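Side-chain contacts in adhesion G-protein coupled receptor G6 (Danio rerio, PDB 6V55), which probably acts as a calcium-binding adhesion receptor at the cell surface, coupling extracellular contacts to G-protein signalling in myelination: residues V297-H301 and S302-I306; D353-T356 and P357-A361. All coordinates share one frame; numbering follows the deposited sequence.

Interaction 1: V297-H301 and S302-I306; sequences VDWDH and SYWTI
Ser302 opens the contact by turning its hydroxyl back on Asp300: OG donates to Asp300 OD1 at 3.0 Å, striking that oxygen from above the carboxylate plane. With chi1 at 53° OG sits between the backbone N and the carbonyl carbon, within reach of OD1; the Ser302 amide adds a weak bond to the same oxygen. Tyr303 follows and lays its ring against the backbone it has just left. Asp298 CB stands over a face of the ring, 3.8 Å from the ring centroid in a CH-pi contact, and Asp298 N lies over that face nearer the rim, while the Tyr303 amide bonds Asp300 O at 3.1 Å. The Asp298 carboxylate turns to other work, a salt bridge with Arg118. Replacing this tyrosine by an alanine is likely to leave Asp298 CB and Asp300 CB without the ring they pack against, opening a gap beside the turn. Trp304 then threads its indole between side chains of the preceding segment. Its NE1 reaches Asp298 O at 3.0 Å through a bent bond (136° at the hydrogen), the donor standing above the carbonyl plane, and Val297 CG1 packs on Trp304 CZ2 at 3.6 Å. Trp299 drives its edge toward the face of Trp304, ring centroids 5.1 Å apart and planes at 74°. Farther on, Ile306 CD1 touches Trp299 CH2 at 4.2 Å. The whole is a 3-10 turn leading into the short, weakly bonded strand 304-305, paired with strand 133-134; Trp299 of the T-shaped pair packs on strand 268-276 and Trp304 on strand 133-134 of the pentraxin-like, concanavalin-type beta domain.

Interaction 2: D353-T356 and P357-A361; sequences DEQT and PDRDA
Arg359 and Asp353 meet across the loop that joins strand 342-353 to helix 361-374 of the SEA domain, and an Asx turn at Asp353 lies at the heart of the contact. The arginine shows how one long side chain can span such a loop. From CB, CG is set between the backbone N and the carbonyl carbon (chi1 70°), a start that sends the chain back toward the first half of the loop; CG passes 4.0 Å from Gln355 O. The chain then runs extended to NE, which makes a weak bond to Asp353 OD2 at 3.2 Å. At CZ one face of the guanidinium is covered by Gln355, its CB over the centre and OE1 over the same face, the amide tilted 36°. That amide oxygen is close to NH1 but badly angled for a hydrogen bond; NH1 bonds instead to Asn434 O. NH2 completes the salt bridge at 2.7 Å from Asp353 OD2. Carboxylate and guanidinium planes are 37° apart, and NH2 comes in from above the carboxylate plane, not in an in-plane, two-pronged pairing.

Asp353 OD2 is thus held by two donors besides the weak NE bond, for the Gln355 amide also bonds it, at 2.9 Å, closing the Asx turn. Holding by a backbone amide and a cationic guanidinium is likely to stabilise the ionised carboxylate of this buried aspartate. Asp358 N adds a weak bond back to Gln355 O, and Asp358 OD2 rests 3.3 Å from Gln355 CB. Beyond the arginine, Asp360 occupies the N-cap of helix 361-374, its OD2 weakly bonded to Ala363 N, and Ala361 CB meets Asp353 OD1 at 3.5 Å. On OD2 itself, Gln355 N and Arg359 NH2 arrive from opposite faces of the carboxylate plane.

Overall arrangement
Followed from the N terminus, the chain passes the CUB domain and enters the pentraxin-like domain, near whose end interaction 1 closes a tight turn after helix 282-286 and ties it to strands 268-276 and 133-134. Past an unmodelled stretch (316-331) it reaches the SEA domain, where interaction 2 closes the loop from strand 342-353 into helix 361-374, beside strands 399-410 and 436-445. The two are in series, neither nested nor crossing, with centres about 64 Å apart and nearest atoms about 51 Å apart. Each is confined to one domain, joining residues of a single turn; in this modular region the two local contacts share no residues.

Interaction 1: V297-H301 and S302-I306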
ATOM      1  N   VAL A 297      17.045  19.384 -33.776  1.00 37.48           N
ATOM      2  CA  VAL A 297      17.427  19.321 -32.373  1.00 34.74           C
ATOM      3  C   VAL A 297      16.236  19.819 -31.561  1.00 34.98           C
ATOM      4  O   VAL A 297      15.634  20.844 -31.900  1.00 32.78           O
ATOM      5  CB  VAL A 297      18.695  20.157 -32.097  1.00 29.78           C
ATOM      6  CG1 VAL A 297      19.088  20.086 -30.662  1.00 29.51           C
ATOM      7  CG2 VAL A 297      19.864  19.672 -32.943  1.00 33.05           C
ATOM      8  N   ASP A 298      15.869  19.070 -30.524  1.00 38.84           N
ATOM      9  CA  ASP A 298      14.814  19.445 -29.593  1.00 38.53           C
ATOM     10  C   ASP A 298      15.368  19.435 -28.172  1.00 28.90           C
ATOM     11  O   ASP A 298      16.372  18.773 -27.885  1.00 27.49           O
ATOM     12  CB  ASP A 298      13.615  18.488 -29.719  1.00 43.38           C
ATOM     13  CG  ASP A 298      12.377  18.983 -28.994  1.00 47.88           C
ATOM     14  OD1 ASP A 298      12.069  20.189 -29.062  1.00 49.92           O
ATOM     15  OD2 ASP A 298      11.712  18.153 -28.337  1.00 53.13           O
ATOM     16  N   TRP A 299      14.723  20.201 -27.296  1.00 31.32           N
ATOM     17  CA  TRP A 299      15.079  20.268 -25.885  1.00 37.01           C
ATOM     18  C   TRP A 299      14.513  19.068 -25.155  1.00 42.89           C
ATOM     19  O   TRP A 299      13.404  19.098 -24.608  1.00 47.03           O
ATOM     20  CB  TRP A 299      14.570  21.561 -25.265  1.00 35.61           C
ATOM     21  CG  TRP A 299      15.278  21.994 -24.012  1.00 36.11           C
ATOM     22  CD1 TRP A 299      14.696  22.213 -22.800  1.00 34.00           C
ATOM     23  CD2 TRP A 299      16.659  22.393 -23.868  1.00 35.68           C
ATOM     24  NE1 TRP A 299      15.628  22.667 -21.901  1.00 32.46           N
ATOM     25  CE2 TRP A 299      16.838  22.786 -22.528  1.00 32.11           C
ATOM     26  CE3 TRP A 299      17.765  22.413 -24.728  1.00 39.44           C
ATOM     27  CZ2 TRP A 299      18.072  23.191 -22.025  1.00 34.22           C
ATOM     28  CZ3 TRP A 299      18.997  22.835 -24.227  1.00 38.94           C
ATOM     29  CH2 TRP A 299      19.136  23.211 -22.885  1.00 37.98           C
ATOM     30  N   ASP A 300      15.313  18.020 -25.127  1.00 41.87           N
ATOM     31  CA  ASP A 300      14.892  16.675 -24.806  1.00 43.06           C
ATOM     32  C   ASP A 300      16.194  15.914 -24.656  1.00 43.93           C
ATOM     33  O   ASP A 300      17.111  16.110 -25.461  1.00 45.46           O
ATOM     34  CB  ASP A 300      14.008  16.100 -25.917  1.00 48.35           C
ATOM     35  CG  ASP A 300      13.301  14.837 -25.515  1.00 55.18           C
ATOM     36  OD1 ASP A 300      13.978  13.795 -25.315  1.00 57.45           O
ATOM     37  OD2 ASP A 300      12.056  14.890 -25.417  1.00 56.68           O
ATOM     38  N   HIS A 301      16.274  15.082 -23.613  1.00 40.06           N
ATOM     39  CA  HIS A 301      17.550  14.532 -23.174  1.00 35.17           C
ATOM     40  C   HIS A 301      18.172  13.575 -24.179  1.00 30.87           C
ATOM     41  O   HIS A 301      19.404  13.491 -24.233  1.00 33.42           O
ATOM     42  CB  HIS A 301      17.373  13.806 -21.858  1.00 39.14           C
ATOM     43  CG  HIS A 301      17.262  14.714 -20.686  1.00 41.23           C
ATOM     44  ND1 HIS A 301      18.367  15.270 -20.075  1.00 41.55           N
ATOM     45  CD2 HIS A 301      16.182  15.148 -19.993  1.00 40.98           C
ATOM     46  CE1 HIS A 301      17.970  16.016 -19.060  1.00 41.04           C
ATOM     47  NE2 HIS A 301      16.649  15.961 -18.989  1.00 41.34           N
ATOM     48  N   SER A 302      17.351  12.922 -25.018  1.00 25.54           N
ATOM     49  CA  SER A 302      17.857  12.027 -26.055  1.00 30.62           C
ATOM     50  C   SER A 302      18.655  12.751 -27.150  1.00 38.67           C
ATOM     51  O   SER A 302      19.423  12.094 -27.866  1.00 40.16           O
ATOM     52  CB  SER A 302      16.690  11.262 -26.691  1.00 30.57           C
ATOM     53  OG  SER A 302      15.673  12.143 -27.152  1.00 31.42           O
ATOM     54  N   TYR A 303      18.507  14.084 -27.277  1.00 39.55           N
ATOM     55  CA  TYR A 303      19.200  14.900 -28.274  1.00 35.74           C
ATOM     56  C   TYR A 303      20.541  15.465 -27.799  1.00 32.50           C
ATOM     57  O   TYR A 303      21.291  15.988 -28.630  1.00 28.62           O
ATOM     58  CB  TYR A 303      18.314  16.083 -28.698  1.00 27.64           C
ATOM     59  CG  TYR A 303      17.071  15.753 -29.513  1.00 28.57           C
ATOM     60  CD1 TYR A 303      15.895  15.344 -28.901  1.00 28.92           C
ATOM     61  CD2 TYR A 303      17.063  15.898 -30.898  1.00 31.96           C
ATOM     62  CE1 TYR A 303      14.748  15.060 -29.647  1.00 26.46           C
ATOM     63  CE2 TYR A 303      15.924  15.611 -31.657  1.00 29.69           C
ATOM     64  CZ  TYR A 303      14.774  15.200 -31.018  1.00 26.90           C
ATOM     65  OH  TYR A 303      13.658  14.943 -31.772  1.00 30.03           O
ATOM     66  N   TRP A 304      20.862  15.381 -26.499  1.00 34.44           N
ATOM     67  CA  TRP A 304      21.960  16.142 -25.901  1.00 34.58           C
ATOM     68  C   TRP A 304      22.845  15.264 -25.019  1.00 37.08           C
ATOM     69  O   TRP A 304      22.434  14.206 -24.538  1.00 39.59           O
ATOM     70  CB  TRP A 304      21.432  17.306 -25.037  1.00 34.20           C
ATOM     71  CG  TRP A 304      20.679  18.374 -25.780  1.00 33.48           C
ATOM     72  CD1 TRP A 304      19.333  18.411 -26.051  1.00 33.71           C
ATOM     73  CD2 TRP A 304      21.229  19.567 -26.342  1.00 30.06           C
ATOM     74  NE1 TRP A 304      19.016  19.553 -26.759  1.00 29.82           N
ATOM     75  CE2 TRP A 304      20.164  20.280 -26.945  1.00 30.08           C
ATOM     76  CE3 TRP A 304      22.519  20.100 -26.398  1.00 29.62           C
ATOM     77  CZ2 TRP A 304      20.354  21.501 -27.585  1.00 30.32           C
ATOM     78  CZ3 TRP A 304      22.712  21.304 -27.046  1.00 30.71           C
ATOM     79  CH2 TRP A 304      21.634  21.992 -27.636  1.00 31.51           C
ATOM     80  N   THR A 305      24.081  15.727 -24.797  1.00 38.84           N
ATOM     81  CA  THR A 305      24.911  15.278 -23.674  1.00 41.30           C
ATOM     82  C   THR A 305      25.157  16.495 -22.795  1.00 48.63           C
ATOM     83  O   THR A 305      26.078  17.282 -23.041  1.00 50.23           O
ATOM     84  CB  THR A 305      26.240  14.669 -24.109  1.00 37.12           C
ATOM     85  OG1 THR A 305      27.100  15.693 -24.629  1.00 44.40           O
ATOM     86  CG2 THR A 305      26.017  13.624 -25.150  1.00 28.83           C
ATOM     87  N   ILE A 306      24.326  16.646 -21.775  1.00 50.96           N
ATOM     88  CA  ILE A 306      24.472  17.686 -20.769  1.00 48.55           C
ATOM     89  C   ILE A 306      24.558  16.982 -19.422  1.00 55.42           C
ATOM     90  O   ILE A 306      23.646  16.229 -19.060  1.00 56.11           O
ATOM     91  CB  ILE A 306      23.299  18.678 -20.787  1.00 43.21           C
ATOM     92  CG1 ILE A 306      23.222  19.397 -22.133  1.00 42.27           C
ATOM     93  CG2 ILE A 306      23.437  19.681 -19.654  1.00 43.68           C
ATOM     94  CD1 ILE A 306      21.860  19.986 -22.399  1.00 40.89           C
TER

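Interaction 2: D353-T356 and P357-A361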
ATOM      1  N   ASP A 353      13.005  41.698  26.859  1.00 26.56           N
ATOM      2  CA  ASP A 353      12.174  42.784  27.346  1.00 26.66           C
ATOM      3  C   ASP A 353      13.071  43.741  28.105  1.00 30.82           C
ATOM      4  O   ASP A 353      13.703  43.340  29.086  1.00 31.48           O
ATOM      5  CB  ASP A 353      11.078  42.242  28.270  1.00 27.77           C
ATOM      6  CG  ASP A 353       9.891  43.193  28.413  1.00 33.38           C
ATOM      7  OD1 ASP A 353       8.779  42.709  28.702  1.00 36.89           O
ATOM      8  OD2 ASP A 353      10.052  44.421  28.249  1.00 38.18           O
ATOM      9  N   GLU A 354      13.108  45.001  27.680  1.00 31.44           N
ATOM     10  CA  GLU A 354      13.859  45.995  28.437  1.00 34.65           C
ATOM     11  C   GLU A 354      12.987  46.787  29.395  1.00 34.67           C
ATOM     12  O   GLU A 354      13.520  47.540  30.219  1.00 28.64           O
ATOM     13  CB  GLU A 354      14.589  46.933  27.493  1.00 39.84           C
ATOM     14  CG  GLU A 354      15.941  46.390  27.119  1.00 49.94           C
ATOM     15  CD  GLU A 354      16.553  47.128  25.960  1.00 60.62           C
ATOM     16  OE1 GLU A 354      17.734  47.542  26.086  1.00 65.42           O
ATOM     17  OE2 GLU A 354      15.851  47.281  24.929  1.00 61.96           O
ATOM     18  N   GLN A 355      11.667  46.592  29.325  1.00 29.44           N
ATOM     19  CA  GLN A 355      10.702  47.228  30.209  1.00 27.74           C
ATOM     20  C   GLN A 355       9.897  46.165  30.943  1.00 34.31           C
ATOM     21  O   GLN A 355       8.663  46.120  30.822  1.00 41.94           O
ATOM     22  CB  GLN A 355       9.786  48.141  29.397  1.00 27.71           C
ATOM     23  CG  GLN A 355      10.520  49.287  28.739  1.00 30.11           C
ATOM     24  CD  GLN A 355       9.767  49.829  27.558  1.00 34.91           C
ATOM     25  OE1 GLN A 355       8.549  49.648  27.459  1.00 38.82           O
ATOM     26  NE2 GLN A 355      10.482  50.491  26.639  1.00 32.55           N
ATOM     27  N   THR A 356      10.603  45.276  31.655  1.00 33.18           N
ATOM     28  CA  THR A 356       9.953  44.174  32.374  1.00 30.76           C
ATOM     29  C   THR A 356       8.967  44.568  33.479  1.00 36.48           C
ATOM     30  O   THR A 356       7.880  43.951  33.513  1.00 39.43           O
ATOM     31  CB  THR A 356      11.020  43.199  32.898  1.00 26.89           C
ATOM     32  OG1 THR A 356      12.034  42.961  31.903  1.00 27.01           O
ATOM     33  CG2 THR A 356      10.409  41.894  33.311  1.00 29.92           C
ATOM     34  N   PRO A 357       9.214  45.570  34.360  1.00 36.74           N
ATOM     35  CA  PRO A 357       8.198  45.893  35.371  1.00 34.84           C
ATOM     36  C   PRO A 357       6.974  46.646  34.888  1.00 40.12           C
ATOM     37  O   PRO A 357       6.028  46.831  35.672  1.00 43.48           O
ATOM     38  CB  PRO A 357       8.984  46.749  36.343  1.00 30.57           C
ATOM     39  CG  PRO A 357       9.937  47.400  35.548  1.00 30.34           C
ATOM     40  CD  PRO A 357      10.449  46.323  34.733  1.00 31.22           C
ATOM     41  N   ASP A 358       6.948  47.080  33.644  1.00 43.31           N
ATOM     42  CA  ASP A 358       5.868  47.951  33.198  1.00 49.01           C
ATOM     43  C   ASP A 358       4.721  47.085  32.676  1.00 54.48           C
ATOM     44  O   ASP A 358       3.692  46.946  33.335  1.00 55.63           O
ATOM     45  CB  ASP A 358       6.421  48.945  32.179  1.00 53.32           C
ATOM     46  CG  ASP A 358       7.647  49.704  32.730  1.00 62.48           C
ATOM     47  OD1 ASP A 358       7.504  50.390  33.769  1.00 65.66           O
ATOM     48  OD2 ASP A 358       8.760  49.603  32.163  1.00 64.73           O
ATOM     49  N   ARG A 359       4.945  46.430  31.541  1.00 56.19           N
ATOM     50  CA  ARG A 359       3.909  45.761  30.771  1.00 55.38           C
ATOM     51  C   ARG A 359       3.883  44.263  31.040  1.00 57.05           C
ATOM     52  O   ARG A 359       4.713  43.708  31.768  1.00 56.95           O
ATOM     53  CB  ARG A 359       4.137  46.003  29.280  1.00 54.13           C
ATOM     54  CG  ARG A 359       5.362  45.276  28.755  1.00 52.36           C
ATOM     55  CD  ARG A 359       5.896  45.972  27.536  1.00 51.73           C
ATOM     56  NE  ARG A 359       7.242  45.531  27.208  1.00 53.86           N
ATOM     57  CZ  ARG A 359       7.993  46.093  26.267  1.00 59.40           C
ATOM     58  NH1 ARG A 359       7.530  47.125  25.564  1.00 60.02           N
ATOM     59  NH2 ARG A 359       9.215  45.634  26.019  1.00 61.40           N
ATOM     60  N   ASP A 360       2.887  43.619  30.428  1.00 57.49           N
ATOM     61  CA  ASP A 360       2.836  42.171  30.268  1.00 56.74           C
ATOM     62  C   ASP A 360       3.130  41.893  28.801  1.00 50.26           C
ATOM     63  O   ASP A 360       2.322  42.227  27.926  1.00 49.14           O
ATOM     64  CB  ASP A 360       1.475  41.612  30.679  1.00 59.99           C
ATOM     65  CG  ASP A 360       1.254  40.188  30.185  1.00 61.25           C
ATOM     66  OD1 ASP A 360       1.799  39.233  30.798  1.00 61.53           O
ATOM     67  OD2 ASP A 360       0.542  40.031  29.166  1.00 60.44           O
ATOM     68  N   ALA A 361       4.285  41.282  28.537  1.00 44.62           N
ATOM     69  CA  ALA A 361       4.766  41.133  27.171  1.00 37.86           C
ATOM     70  C   ALA A 361       4.002  40.085  26.370  1.00 42.68           C
ATOM     71  O   ALA A 361       4.128  40.076  25.140  1.00 46.85           O
ATOM     72  CB  ALA A 361       6.259  40.796  27.187  1.00 33.43           C
TER